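Local coordinates for protein beta-N-acetylhexosaminidase (PDB 3RCN) that probably hydrolyses terminal non-reducing N-acetyl-D-hexosamine residues in N-acetyl-beta-D-hexosaminides, as a glycoside hydrolase of family 20, at residues A[97-102]-A[234-239]; A[132-137]-A[481-486]; A[183-188]-A[218-223]; A[190-195]-A[254-259]. All coordinates share one frame; numbering follows the deposited sequence. Where two conformers were deposited one is given.

Overall arrangement
Contacts 1 and 2 both join the domain 2 part of the chain to the catalytic barrel, and they meet where Tyr100 packs on Trp483. Contact 1 is buried and largely apolar, a phenyl ring set against a helix end, with one water linking the two sides. Contact 2 is partly buried and mixes a proline CH-pi contact on an indole face with direct and water-mediated hydrogen bonds. Contacts 3 and 4 lie wholly within the catalytic range, in loops and short helices, their centres about 11 Å apart; they share packing around Thr193. Contact 3 is buried and held by backbone and amide hydrogen bonds, whereas contact 4, farther from the chain centre, relies on one tyrosine and small apolar groups.

Contact 1: A[97-102]-A[234-239]; sequences GAFYGA and ADRHIT
Phe99, on helix 95-109, presses its ring against Arg236 and His237, just where helix 223-235 ends. Its CG stands anti to the backbone N (chi1 179°), which sends the benzyl group out toward the turn and brings one ring face to Arg236. Arg236 CA lies over that face, 4.1 Å from the ring centroid, in a CH-pi contact. The far end of the ring meets the aliphatic start of the arginine, with Phe99 CZ 3.7 Å from Arg236 CG. Beyond these methylenes the arginine chain bends at chi2 and carries its guanidinium away from the phenyl ring, to a salt bridge with Glu162 and a hydrogen bond with Phe232 O. His237 runs past Phe99 in the opposite sense: His237 CD2 is 3.7 Å from Phe99 CB, and the two ring planes meet obliquely at 52°. Tyr100, its CG beside the backbone N instead, supplies the polar link. Its OH donates to a water 2.7 Å away, lying in the plane of the phenol, and that water donates in turn to Arg236 O at 2.9 Å. An alanine in place of Phe99 would probably open a gap beside Arg236 CA, leave Trp44 without its edge-to-face partner and let the His237 imidazole turn more freely. The receiving turn is a Schellman motif, with His237 at positive phi as its C-prime residue and His237 N bonded to Ala234 O, so the contact sets a helix of domain 2 against the C-terminal end of a helix of the TIM-barrel domain.

Contact 2: A[132-137]-A[481-486]; sequences VEDKPR and VFWSNP
Trp483, at the end of helix 474-483, lays one indole face against Lys135 and Pro136, in the linker that leads from strand 125-134 of the domain 2 sheet to strand 140-146 of the catalytic TIM barrel. This is the closely packed half. Holding CG anti to the backbone N (chi1 -176°) swings the indole back toward the linker, although CB points away from it. Pro136 CB sits over the six-membered ring in a CH-pi contact, 3.9 Å from its centroid. At the ring edge, Trp483 NE1 donates to Asp134 OD1 at 2.8 Å, nearly in the indole plane but from above the carboxylate, the two planes standing 82° apart. OD1 accepts a second bond from Trp15 N, so the buried carboxylate ties the tryptophan to the N-terminal part of the chain. Beside this, Arg137 N reaches Trp483 O at 2.8 Å, an acceptor shared with Trp15 NE1. Tyr100 meets the indole edge-to-face.

Toward the partly exposed side the packing gives way to a long, extended arginine and a water. The Arg137 guanidinium has Pro486 CG 3.8 Å above its centre, and its ion pair with Glu435 is long and weak. A water links the guanidinium to the helix end: it accepts from Arg137 NH1 at 3.1 Å and donates to Val481 O and Ser484 O, each 2.8 Å from the water oxygen.

Contact 3: A[183-188]-A[218-223]; sequences RMQINR and GGFYTQ
Met184 and Tyr221 form a single backbone bridge in the parallel pattern, Tyr221 N donating to Arg183 O at 2.8 Å and Gln185 N to Tyr221 O at 3.2 Å, the latter nearly along the C=O axis. At one end Arg183 bends at chi2 and NH1 reaches a lone pair of Gly219 O at 3.1 Å, while NE turns to Val147 O. At the backbone angles of Gly219 a side chain would collide with the carbonyl O of Gly218. With CG between the backbone N and the carbonyl carbon (chi1 66°), the Phe220 ring is brought beside Gln185, CE1 4.0 Å from Gln185 CB; the same phenyl also packs on Trp522 of the second subunit. At the other end Gln223, bent at chi2, turns NE2 to Gln185 O at 2.7 Å, with the acceptor in the amide plane and an almost straight bond (172°). NE2 also donates to Glu300 OE1. A leucine in place of Gln223 would probably leave Gln185 O without this donor and Glu300 with one partner fewer. Thr222, meanwhile, caps the following helix through Asp225 N. Main-chain carbonyls thus serve as the chief acceptors here, and side-chain donors extend a minimal bridge into a buried polar seam between two irregular loops.

Contact 4: A[190-195]-A[254-259]; sequences PKLTET and IAAYPE
Tyr257, the first residue past helix 251-256, reaches across to Pro190, Lys191 and Leu192 and supplies the direct hydrogen bond of the contact. Its OH accepts from Lys191 N at 3.2 Å, with an N-H...O angle of 160°, on the short helix 191-194. The neighbouring Pro190 N also lies close to the hydroxyl but has no hydrogen to offer.

Apolar packing surrounds that bond. The phenol crosses the Lys191 side chain at about a right angle, with Tyr257 CE2 3.6 Å from Lys191 CB, while the bent lysine chain takes its amine away from the contact. Leu192 touches two partners: its CG is 4.1 Å from Tyr257 CE2, and its CD2 is 3.9 Å from Ala256 CB. That alanine methyl also comes 3.4 Å from Lys191 O. Tyr189 meets the tyrosine ring edge-to-face, and Phe293 packs against it as well. On the other flank, Thr195 has CG2 anti to the backbone N, which turns this methyl to Ala256 CA at 3.9 Å.

A water provides the remaining polar link. It donates to Ala256 O at 3.0 Å and is hydrogen-bonded to Thr195 OG1.

Packing and uncharged hydrogen bonds thus join the two short helices of the catalytic domain: a phenol oxygen accepts a main-chain N-H and a water donates to a main-chain carbonyl, so the link probably depends little on the ionisation of nearby side chains.

Contact 1: A[97-102]-A[234-239]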
loop_
_atom_site.group_PDB
_atom_site.type_symbol
_atom_site.label_atom_id
_atom_site.label_comp_id
_atom_site.label_asym_id
_atom_site.label_seq_id
_atom_site.Cartn_x
_atom_site.Cartn_y
_atom_site.Cartn_z
ATOM N N GLY A 97 -9.207 15.992 -19.686
ATOM C CA GLY A 97 -10.579 16.402 -19.455
ATOM C C GLY A 97 -11.488 15.200 -19.277
ATOM O O GLY A 97 -12.291 15.138 -18.342
ATOM N N ALA A 98 -11.355 14.242 -20.187
ATOM C CA ALA A 98 -12.134 13.014 -20.145
ATOM C C ALA A 98 -11.850 12.264 -18.848
ATOM O O ALA A 98 -12.738 11.661 -18.259
ATOM C CB ALA A 98 -11.803 12.140 -21.350
ATOM N N PHE A 99 -10.600 12.313 -18.409
ATOM C CA PHE A 99 -10.208 11.652 -17.184
ATOM C C PHE A 99 -10.982 12.252 -16.021
ATOM O O PHE A 99 -11.562 11.529 -15.216
ATOM C CB PHE A 99 -8.694 11.789 -16.959
ATOM C CG PHE A 99 -8.214 11.153 -15.691
ATOM C CD1 PHE A 99 -8.026 9.778 -15.616
ATOM C CD2 PHE A 99 -7.963 11.921 -14.564
ATOM C CE1 PHE A 99 -7.585 9.178 -14.437
ATOM C CE2 PHE A 99 -7.523 11.328 -13.377
ATOM C CZ PHE A 99 -7.329 9.957 -13.317
ATOM N N TYR A 100 -10.996 13.580 -15.934
ATOM C CA TYR A 100 -11.673 14.247 -14.827
ATOM C C TYR A 100 -13.181 13.992 -14.866
ATOM O O TYR A 100 -13.822 13.867 -13.824
ATOM C CB TYR A 100 -11.321 15.739 -14.787
ATOM C CG TYR A 100 -9.851 15.959 -14.514
ATOM C CD1 TYR A 100 -9.176 15.165 -13.587
ATOM C CD2 TYR A 100 -9.121 16.918 -15.209
ATOM C CE1 TYR A 100 -7.813 15.339 -13.326
ATOM C CE2 TYR A 100 -7.742 17.096 -14.967
ATOM C CZ TYR A 100 -7.105 16.295 -14.027
ATOM O OH TYR A 100 -5.771 16.456 -13.779
ATOM N N GLY A 101 -13.738 13.884 -16.067
ATOM C CA GLY A 101 -15.140 13.546 -16.207
ATOM C C GLY A 101 -15.408 12.183 -15.589
ATOM O O GLY A 101 -16.355 12.021 -14.835
ATOM N N ALA A 102 -14.557 11.216 -15.925
ATOM C CA ALA A 102 -14.572 9.881 -15.353
ATOM C C ALA A 102 -14.595 9.900 -13.832
ATOM O O ALA A 102 -15.361 9.155 -13.213
ATOM C CB ALA A 102 -13.371 9.073 -15.846
ATOM N N ALA A 234 1.228 9.452 -15.035
ATOM C CA ALA A 234 0.894 9.959 -16.357
ATOM C C ALA A 234 -0.438 9.385 -16.846
ATOM O O ALA A 234 -1.219 10.068 -17.534
ATOM C CB ALA A 234 2.018 9.658 -17.338
ATOM N N ASP A 235 -0.706 8.132 -16.482
ATOM C CA ASP A 235 -2.002 7.531 -16.792
ATOM C C ASP A 235 -3.127 8.314 -16.116
ATOM O O ASP A 235 -4.247 8.356 -16.602
ATOM C CB ASP A 235 -2.050 6.068 -16.341
ATOM C CG ASP A 235 -1.407 5.111 -17.344
ATOM O OD1 ASP A 235 -1.072 5.552 -18.481
ATOM O OD2 ASP A 235 -1.263 3.908 -16.987
ATOM N N ARG A 236 -2.822 8.888 -14.958
ATOM C CA ARG A 236 -3.749 9.745 -14.212
ATOM C C ARG A 236 -3.587 11.265 -14.440
ATOM O O ARG A 236 -4.113 12.074 -13.662
ATOM C CB ARG A 236 -3.758 9.366 -12.728
ATOM C CG ARG A 236 -4.367 7.978 -12.471
ATOM C CD ARG A 236 -3.595 7.236 -11.391
ATOM N NE ARG A 236 -4.038 5.855 -11.242
ATOM C CZ ARG A 236 -3.612 4.832 -11.981
ATOM N NH1 ARG A 236 -2.729 5.016 -12.951
ATOM N NH2 ARG A 236 -4.076 3.616 -11.745
ATOM N N HIS A 237 -2.748 11.646 -15.407
ATOM C CA HIS A 237 -2.606 13.054 -15.794
ATOM C C HIS A 237 -2.028 13.895 -14.671
ATOM O O HIS A 237 -2.407 15.043 -14.446
ATOM C CB HIS A 237 -3.926 13.630 -16.324
ATOM C CG HIS A 237 -4.342 13.015 -17.617
ATOM N ND1 HIS A 237 -3.830 13.423 -18.831
ATOM C CD2 HIS A 237 -5.162 11.971 -17.888
ATOM C CE1 HIS A 237 -4.343 12.679 -19.793
ATOM N NE2 HIS A 237 -5.157 11.792 -19.247
ATOM N N ILE A 238 -1.091 13.290 -13.968
ATOM C CA ILE A 238 -0.340 13.989 -12.959
ATOM C C ILE A 238 1.100 14.118 -13.455
ATOM O O ILE A 238 1.701 13.144 -13.928
ATOM C CB ILE A 238 -0.426 13.240 -11.625
ATOM C CG1 ILE A 238 -1.883 13.220 -11.151
ATOM C CG2 ILE A 238 0.484 13.865 -10.593
ATOM C CD1 ILE A 238 -2.169 12.204 -10.062
ATOM N N THR A 239 1.628 15.335 -13.379
ATOM C CA THR A 239 3.006 15.602 -13.751
ATOM C C THR A 239 3.845 15.390 -12.493
ATOM O O THR A 239 3.471 15.855 -11.413
ATOM C CB THR A 239 3.152 17.039 -14.298
ATOM O OG1 THR A 239 2.468 17.142 -15.554
ATOM C CG2 THR A 239 4.624 17.419 -14.495
HETATM O O HOH W 1 -5.049 14.427 -12.194
#

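Contact 2: A[132-137]-A[481-486]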
loop_
_atom_site.group_PDB
_atom_site.type_symbol
_atom_site.label_atom_id
_atom_site.label_comp_id
_atom_site.label_asym_id
_atom_site.label_seq_id
_atom_site.Cartn_x
_atom_site.Cartn_y
_atom_site.Cartn_z
ATOM N N VAL A 132 -23.474 18.225 -16.097
ATOM C CA VAL A 132 -22.365 18.917 -15.445
ATOM C C VAL A 132 -21.433 19.567 -16.461
ATOM O O VAL A 132 -21.100 18.972 -17.481
ATOM C CB VAL A 132 -21.534 17.963 -14.575
ATOM C CG1 VAL A 132 -20.487 18.744 -13.779
ATOM C CG2 VAL A 132 -22.427 17.165 -13.659
ATOM N N GLU A 133 -21.012 20.790 -16.170
ATOM C CA GLU A 133 -19.986 21.458 -16.968
ATOM C C GLU A 133 -18.868 21.934 -16.055
ATOM O O GLU A 133 -19.118 22.632 -15.068
ATOM C CB GLU A 133 -20.577 22.623 -17.760
ATOM C CG GLU A 133 -21.411 22.181 -18.949
ATOM C CD GLU A 133 -22.175 23.319 -19.593
ATOM O OE1 GLU A 133 -21.763 24.488 -19.416
ATOM O OE2 GLU A 133 -23.192 23.041 -20.273
ATOM N N ASP A 134 -17.635 21.554 -16.387
ATOM C CA ASP A 134 -16.540 21.679 -15.440
ATOM C C ASP A 134 -15.192 22.019 -16.077
ATOM O O ASP A 134 -14.853 21.508 -17.146
ATOM C CB ASP A 134 -16.413 20.369 -14.663
ATOM C CG ASP A 134 -15.986 20.582 -13.230
ATOM O OD1 ASP A 134 -15.699 21.740 -12.862
ATOM O OD2 ASP A 134 -15.937 19.592 -12.475
ATOM N N LYS A 135 -14.435 22.891 -15.411
ATOM C CA LYS A 135 -13.055 23.197 -15.768
ATOM C C LYS A 135 -12.251 23.522 -14.505
ATOM O O LYS A 135 -12.833 23.840 -13.471
ATOM C CB LYS A 135 -12.986 24.350 -16.778
ATOM C CG LYS A 135 -12.926 25.745 -16.164
ATOM C CD LYS A 135 -14.269 26.213 -15.621
ATOM C CE LYS A 135 -14.756 27.447 -16.372
ATOM N NZ LYS A 135 -13.696 28.508 -16.466
ATOM N N PRO A 136 -10.918 23.390 -14.563
ATOM C CA PRO A 136 -10.083 23.829 -13.437
ATOM C C PRO A 136 -9.934 25.356 -13.332
ATOM O O PRO A 136 -9.787 26.027 -14.351
ATOM C CB PRO A 136 -8.723 23.188 -13.740
ATOM C CG PRO A 136 -8.687 23.063 -15.214
ATOM C CD PRO A 136 -10.119 22.805 -15.653
ATOM N N ARG A 137 -9.950 25.878 -12.107
ATOM C CA ARG A 137 -9.656 27.277 -11.848
ATOM C C ARG A 137 -8.173 27.530 -12.043
ATOM O O ARG A 137 -7.798 28.447 -12.758
ATOM C CB ARG A 137 -10.052 27.667 -10.429
ATOM C CG ARG A 137 -9.542 29.031 -10.007
ATOM C CD ARG A 137 -9.893 29.322 -8.554
ATOM N NE ARG A 137 -9.559 30.697 -8.190
ATOM C CZ ARG A 137 -9.414 31.140 -6.943
ATOM N NH1 ARG A 137 -9.570 30.317 -5.911
ATOM N NH2 ARG A 137 -9.105 32.410 -6.726
ATOM N N VAL A 481 -10.364 24.366 -3.482
ATOM C CA VAL A 481 -9.801 25.693 -3.648
ATOM C C VAL A 481 -9.054 25.788 -4.982
ATOM O O VAL A 481 -9.171 26.784 -5.682
ATOM C CB VAL A 481 -8.875 26.065 -2.465
ATOM C CG1 VAL A 481 -8.129 27.363 -2.742
ATOM C CG2 VAL A 481 -9.672 26.149 -1.156
ATOM N N PHE A 482 -8.318 24.739 -5.349
ATOM C CA PHE A 482 -7.555 24.734 -6.605
ATOM C C PHE A 482 -8.400 24.518 -7.857
ATOM O O PHE A 482 -8.089 25.062 -8.914
ATOM C CB PHE A 482 -6.460 23.662 -6.593
ATOM C CG PHE A 482 -5.410 23.874 -5.546
ATOM C CD1 PHE A 482 -5.486 24.945 -4.674
ATOM C CD2 PHE A 482 -4.341 22.991 -5.434
ATOM C CE1 PHE A 482 -4.509 25.137 -3.706
ATOM C CE2 PHE A 482 -3.368 23.170 -4.469
ATOM C CZ PHE A 482 -3.450 24.249 -3.602
ATOM N N TRP A 483 -9.361 23.605 -7.775
ATOM C CA TRP A 483 -10.252 23.313 -8.896
ATOM C C TRP A 483 -11.468 24.230 -9.114
ATOM O O TRP A 483 -11.681 24.745 -10.216
ATOM C CB TRP A 483 -10.724 21.848 -8.830
ATOM C CG TRP A 483 -11.559 21.488 -9.996
ATOM C CD1 TRP A 483 -12.892 21.729 -10.154
ATOM C CD2 TRP A 483 -11.114 20.876 -11.206
ATOM N NE1 TRP A 483 -13.312 21.274 -11.380
ATOM C CE2 TRP A 483 -12.237 20.749 -12.048
ATOM C CE3 TRP A 483 -9.876 20.422 -11.662
ATOM C CZ2 TRP A 483 -12.160 20.186 -13.315
ATOM C CZ3 TRP A 483 -9.798 19.864 -12.921
ATOM C CH2 TRP A 483 -10.934 19.750 -13.735
ATOM N N SER A 484 -12.239 24.458 -8.055
ATOM C CA SER A 484 -13.596 24.969 -8.224
ATOM C C SER A 484 -13.665 26.475 -8.430
ATOM O O SER A 484 -12.656 27.154 -8.488
ATOM C CB SER A 484 -14.490 24.601 -7.031
ATOM O OG SER A 484 -14.423 23.223 -6.733
ATOM N N ASN A 485 -14.895 26.965 -8.523
ATOM C CA ASN A 485 -15.214 28.375 -8.644
ATOM C C ASN A 485 -15.234 29.055 -7.266
ATOM O O ASN A 485 -15.993 28.661 -6.372
ATOM C CB ASN A 485 -16.570 28.508 -9.360
ATOM C CG ASN A 485 -17.024 29.951 -9.536
ATOM O OD1 ASN A 485 -16.289 30.898 -9.257
ATOM N ND2 ASN A 485 -18.245 30.121 -10.024
ATOM N N PRO A 486 -14.397 30.092 -7.090
ATOM C CA PRO A 486 -14.264 30.808 -5.815
ATOM C C PRO A 486 -15.527 31.556 -5.389
ATOM O O PRO A 486 -15.653 31.903 -4.217
ATOM C CB PRO A 486 -13.127 31.798 -6.090
ATOM C CG PRO A 486 -13.119 31.968 -7.562
ATOM C CD PRO A 486 -13.518 30.655 -8.133
HETATM O O HOH W 2 -11.676 27.990 -5.964
#

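Contact 3: A[183-188]-A[218-223]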
loop_
_atom_site.group_PDB
_atom_site.type_symbol
_atom_site.label_atom_id
_atom_site.label_comp_id
_atom_site.label_asym_id
_atom_site.label_seq_id
_atom_site.Cartn_x
_atom_site.Cartn_y
_atom_site.Cartn_z
ATOM N N ARG A 183 16.879 9.200 -1.975
ATOM C CA ARG A 183 15.983 8.120 -2.393
ATOM C C ARG A 183 16.109 7.663 -3.839
ATOM O O ARG A 183 15.414 6.745 -4.271
ATOM C CB ARG A 183 14.526 8.497 -2.130
ATOM C CG ARG A 183 14.215 8.897 -0.715
ATOM C CD ARG A 183 14.723 7.904 0.291
ATOM N NE ARG A 183 14.507 8.397 1.645
ATOM C CZ ARG A 183 15.174 7.948 2.702
ATOM N NH1 ARG A 183 16.083 6.999 2.538
ATOM N NH2 ARG A 183 14.944 8.447 3.913
HETATM N N MSE A 184 16.969 8.295 -4.613
HETATM C CA MSE A 184 16.994 7.950 -6.024
HETATM C C MSE A 184 18.282 7.259 -6.463
HETATM O O MSE A 184 19.382 7.786 -6.307
HETATM C CB MSE A 184 16.710 9.173 -6.885
HETATM C CG MSE A 184 16.591 8.807 -8.344
HETATM SE SE MSE A 184 16.657 10.347 -9.532
HETATM C CE MSE A 184 16.570 9.374 -11.225
ATOM N N GLN A 185 18.132 6.071 -7.019
ATOM C CA GLN A 185 19.271 5.304 -7.478
ATOM C C GLN A 185 19.885 5.960 -8.712
ATOM O O GLN A 185 19.181 6.254 -9.686
ATOM C CB GLN A 185 18.835 3.883 -7.788
ATOM C CG GLN A 185 19.782 3.102 -8.654
ATOM C CD GLN A 185 19.187 1.761 -9.054
ATOM O OE1 GLN A 185 19.573 0.711 -8.516
ATOM N NE2 GLN A 185 18.228 1.788 -9.993
ATOM N N ILE A 186 21.193 6.215 -8.643
ATOM C CA ILE A 186 21.948 6.781 -9.755
ATOM C C ILE A 186 23.029 5.784 -10.146
ATOM O O ILE A 186 23.851 5.381 -9.322
ATOM C CB ILE A 186 22.624 8.113 -9.388
ATOM C CG1 ILE A 186 21.607 9.141 -8.900
ATOM C CG2 ILE A 186 23.348 8.676 -10.585
ATOM C CD1 ILE A 186 20.648 9.593 -9.963
ATOM N N ASN A 187 23.015 5.384 -11.409
ATOM C CA ASN A 187 23.880 4.323 -11.900
ATOM C C ASN A 187 25.366 4.661 -11.813
ATOM O O ASN A 187 26.187 3.794 -11.539
ATOM C CB ASN A 187 23.504 3.951 -13.345
ATOM C CG ASN A 187 22.106 3.322 -13.462
ATOM O OD1 ASN A 187 21.631 2.612 -12.557
ATOM N ND2 ASN A 187 21.445 3.585 -14.589
ATOM N N ARG A 188 25.712 5.922 -12.044
ATOM C CA ARG A 188 27.112 6.316 -12.043
ATOM C C ARG A 188 27.662 6.437 -10.633
ATOM O O ARG A 188 28.860 6.271 -10.406
ATOM C CB ARG A 188 27.304 7.633 -12.800
ATOM C CG ARG A 188 28.749 8.108 -12.883
ATOM C CD ARG A 188 28.813 9.494 -13.489
ATOM N NE ARG A 188 28.276 9.496 -14.847
ATOM C CZ ARG A 188 28.989 9.772 -15.935
ATOM N NH1 ARG A 188 30.277 10.098 -15.834
ATOM N NH2 ARG A 188 28.405 9.735 -17.125
ATOM N N GLY A 218 15.448 3.792 6.231
ATOM C CA GLY A 218 15.878 3.998 4.865
ATOM C C GLY A 218 15.133 3.225 3.796
ATOM O O GLY A 218 14.112 2.585 4.046
ATOM N N GLY A 219 15.622 3.367 2.570
ATOM C CA GLY A 219 15.099 2.678 1.405
ATOM C C GLY A 219 15.340 3.595 0.214
ATOM O O GLY A 219 15.787 4.730 0.382
ATOM N N PHE A 220 15.043 3.125 -0.986
ATOM C CA PHE A 220 15.158 3.980 -2.156
ATOM C C PHE A 220 14.373 3.445 -3.336
ATOM O O PHE A 220 14.019 2.272 -3.380
ATOM C CB PHE A 220 16.619 4.194 -2.541
ATOM C CG PHE A 220 17.305 2.959 -3.012
ATOM C CD1 PHE A 220 17.207 2.564 -4.328
ATOM C CD2 PHE A 220 18.071 2.202 -2.137
ATOM C CE1 PHE A 220 17.843 1.420 -4.765
ATOM C CE2 PHE A 220 18.712 1.065 -2.565
ATOM C CZ PHE A 220 18.602 0.670 -3.881
ATOM N N TYR A 221 14.109 4.307 -4.302
ATOM C CA TYR A 221 13.501 3.847 -5.531
ATOM C C TYR A 221 14.577 3.521 -6.552
ATOM O O TYR A 221 15.572 4.220 -6.647
ATOM C CB TYR A 221 12.540 4.899 -6.049
ATOM C CG TYR A 221 11.643 5.423 -4.949
ATOM C CD1 TYR A 221 10.606 4.646 -4.438
ATOM C CD2 TYR A 221 11.838 6.683 -4.412
ATOM C CE1 TYR A 221 9.782 5.128 -3.426
ATOM C CE2 TYR A 221 11.025 7.172 -3.403
ATOM C CZ TYR A 221 10.000 6.393 -2.913
ATOM O OH TYR A 221 9.196 6.885 -1.907
ATOM N N THR A 222 14.399 2.428 -7.282
ATOM C CA THR A 222 15.296 2.100 -8.368
ATOM C C THR A 222 14.783 2.900 -9.523
ATOM O O THR A 222 13.734 3.538 -9.417
ATOM C CB THR A 222 15.183 0.630 -8.783
ATOM O OG1 THR A 222 13.865 0.396 -9.289
ATOM C CG2 THR A 222 15.471 -0.308 -7.612
ATOM N N GLN A 223 15.479 2.827 -10.648
ATOM C CA GLN A 223 15.093 3.644 -11.786
ATOM C C GLN A 223 13.803 3.091 -12.366
ATOM O O GLN A 223 12.929 3.843 -12.797
ATOM C CB GLN A 223 16.218 3.716 -12.819
ATOM C CG GLN A 223 17.548 4.143 -12.203
ATOM C CD GLN A 223 18.336 5.136 -13.065
ATOM O OE1 GLN A 223 18.305 5.080 -14.299
ATOM N NE2 GLN A 223 19.041 6.050 -12.409
#

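Contact 4: A[190-195]-A[254-259]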
loop_
_atom_site.group_PDB
_atom_site.type_symbol
_atom_site.label_atom_id
_atom_site.label_comp_id
_atom_site.label_asym_id
_atom_site.label_seq_id
_atom_site.Cartn_x
_atom_site.Cartn_y
_atom_site.Cartn_z
ATOM N N PRO A 190 26.856 4.790 -7.301
ATOM C CA PRO A 190 26.143 3.757 -6.533
ATOM C C PRO A 190 26.033 4.070 -5.051
ATOM O O PRO A 190 25.076 3.624 -4.441
ATOM C CB PRO A 190 27.009 2.504 -6.724
ATOM C CG PRO A 190 27.839 2.788 -7.947
ATOM C CD PRO A 190 28.075 4.263 -7.936
ATOM N N LYS A 191 26.981 4.811 -4.483
ATOM C CA LYS A 191 26.975 5.071 -3.039
ATOM C C LYS A 191 25.848 5.998 -2.621
ATOM O O LYS A 191 25.516 6.077 -1.438
ATOM C CB LYS A 191 28.303 5.681 -2.566
ATOM C CG LYS A 191 29.533 4.846 -2.835
ATOM C CD LYS A 191 29.674 3.740 -1.824
ATOM C CE LYS A 191 30.996 3.040 -2.026
ATOM N NZ LYS A 191 32.059 4.034 -2.346
ATOM N N LEU A 192 25.281 6.734 -3.576
ATOM C CA LEU A 192 24.180 7.634 -3.249
ATOM C C LEU A 192 23.101 6.853 -2.521
ATOM O O LEU A 192 22.553 7.312 -1.510
ATOM C CB LEU A 192 23.622 8.322 -4.497
ATOM C CG LEU A 192 24.463 9.542 -4.915
ATOM C CD1 LEU A 192 23.868 10.290 -6.113
ATOM C CD2 LEU A 192 24.676 10.501 -3.734
ATOM N N THR A 193 22.758 5.695 -3.076
ATOM C CA THR A 193 21.854 4.773 -2.407
ATOM C C THR A 193 22.514 3.839 -1.377
ATOM O O THR A 193 21.982 3.662 -0.284
ATOM C CB THR A 193 20.977 4.020 -3.407
ATOM O OG1 THR A 193 21.810 3.353 -4.364
ATOM C CG2 THR A 193 20.065 5.014 -4.131
ATOM N N GLU A 194 23.676 3.270 -1.703
ATOM C CA GLU A 194 24.335 2.335 -0.782
ATOM C C GLU A 194 24.616 2.957 0.584
ATOM O O GLU A 194 24.440 2.332 1.623
ATOM C CB GLU A 194 25.635 1.796 -1.372
ATOM C CG GLU A 194 25.459 0.840 -2.531
ATOM C CD GLU A 194 26.778 0.527 -3.233
ATOM O OE1 GLU A 194 27.851 0.907 -2.702
ATOM O OE2 GLU A 194 26.741 -0.093 -4.322
ATOM N N THR A 195 25.056 4.197 0.564
ATOM C CA THR A 195 25.394 4.944 1.765
ATOM C C THR A 195 24.269 5.930 2.070
ATOM O O THR A 195 23.744 5.942 3.172
ATOM C CB THR A 195 26.795 5.615 1.668
ATOM O OG1 THR A 195 27.800 4.591 1.632
ATOM C CG2 THR A 195 27.064 6.516 2.865
ATOM N N ILE A 254 26.745 14.148 0.619
ATOM C CA ILE A 254 28.081 14.343 1.179
ATOM C C ILE A 254 28.590 13.097 1.926
ATOM O O ILE A 254 29.759 12.743 1.808
ATOM C CB ILE A 254 28.139 15.606 2.082
ATOM C CG1 ILE A 254 27.886 16.859 1.245
ATOM C CG2 ILE A 254 29.492 15.721 2.784
ATOM C CD1 ILE A 254 27.477 18.055 2.060
ATOM N N ALA A 255 27.716 12.443 2.687
ATOM C CA ALA A 255 28.055 11.159 3.318
ATOM C C ALA A 255 28.527 10.123 2.299
ATOM O O ALA A 255 29.554 9.473 2.485
ATOM C CB ALA A 255 26.860 10.600 4.126
ATOM N N ALA A 256 27.748 9.963 1.235
ATOM C CA ALA A 256 28.080 9.059 0.143
ATOM C C ALA A 256 29.414 9.411 -0.505
ATOM O O ALA A 256 30.272 8.541 -0.661
ATOM C CB ALA A 256 26.965 9.081 -0.908
ATOM N N TYR A 257 29.574 10.686 -0.883
ATOM C CA TYR A 257 30.763 11.174 -1.589
ATOM C C TYR A 257 31.323 12.436 -0.926
ATOM O O TYR A 257 30.971 13.548 -1.312
ATOM C CB TYR A 257 30.432 11.454 -3.063
ATOM C CG TYR A 257 30.069 10.202 -3.838
ATOM C CD1 TYR A 257 31.051 9.443 -4.458
ATOM C CD2 TYR A 257 28.752 9.762 -3.930
ATOM C CE1 TYR A 257 30.743 8.295 -5.158
ATOM C CE2 TYR A 257 28.434 8.602 -4.633
ATOM C CZ TYR A 257 29.439 7.875 -5.239
ATOM O OH TYR A 257 29.156 6.726 -5.943
ATOM N N PRO A 258 32.209 12.260 0.070
ATOM C CA PRO A 258 32.658 13.349 0.954
ATOM C C PRO A 258 33.325 14.526 0.246
ATOM O O PRO A 258 33.382 15.616 0.816
ATOM C CB PRO A 258 33.658 12.657 1.893
ATOM C CG PRO A 258 33.304 11.227 1.839
ATOM C CD PRO A 258 32.814 10.971 0.445
ATOM N N GLU A 259 33.806 14.302 -0.973
ATOM C CA GLU A 259 34.462 15.344 -1.752
ATOM C C GLU A 259 33.522 16.519 -1.956
ATOM O O GLU A 259 33.955 17.660 -2.092
ATOM C CB GLU A 259 34.889 14.798 -3.116
ATOM C CG GLU A 259 35.417 13.374 -3.076
ATOM C CD GLU A 259 34.316 12.330 -3.204
ATOM O OE1 GLU A 259 34.083 11.579 -2.233
ATOM O OE2 GLU A 259 33.699 12.254 -4.286
HETATM O O HOH W 3 30.458 6.183 1.255
#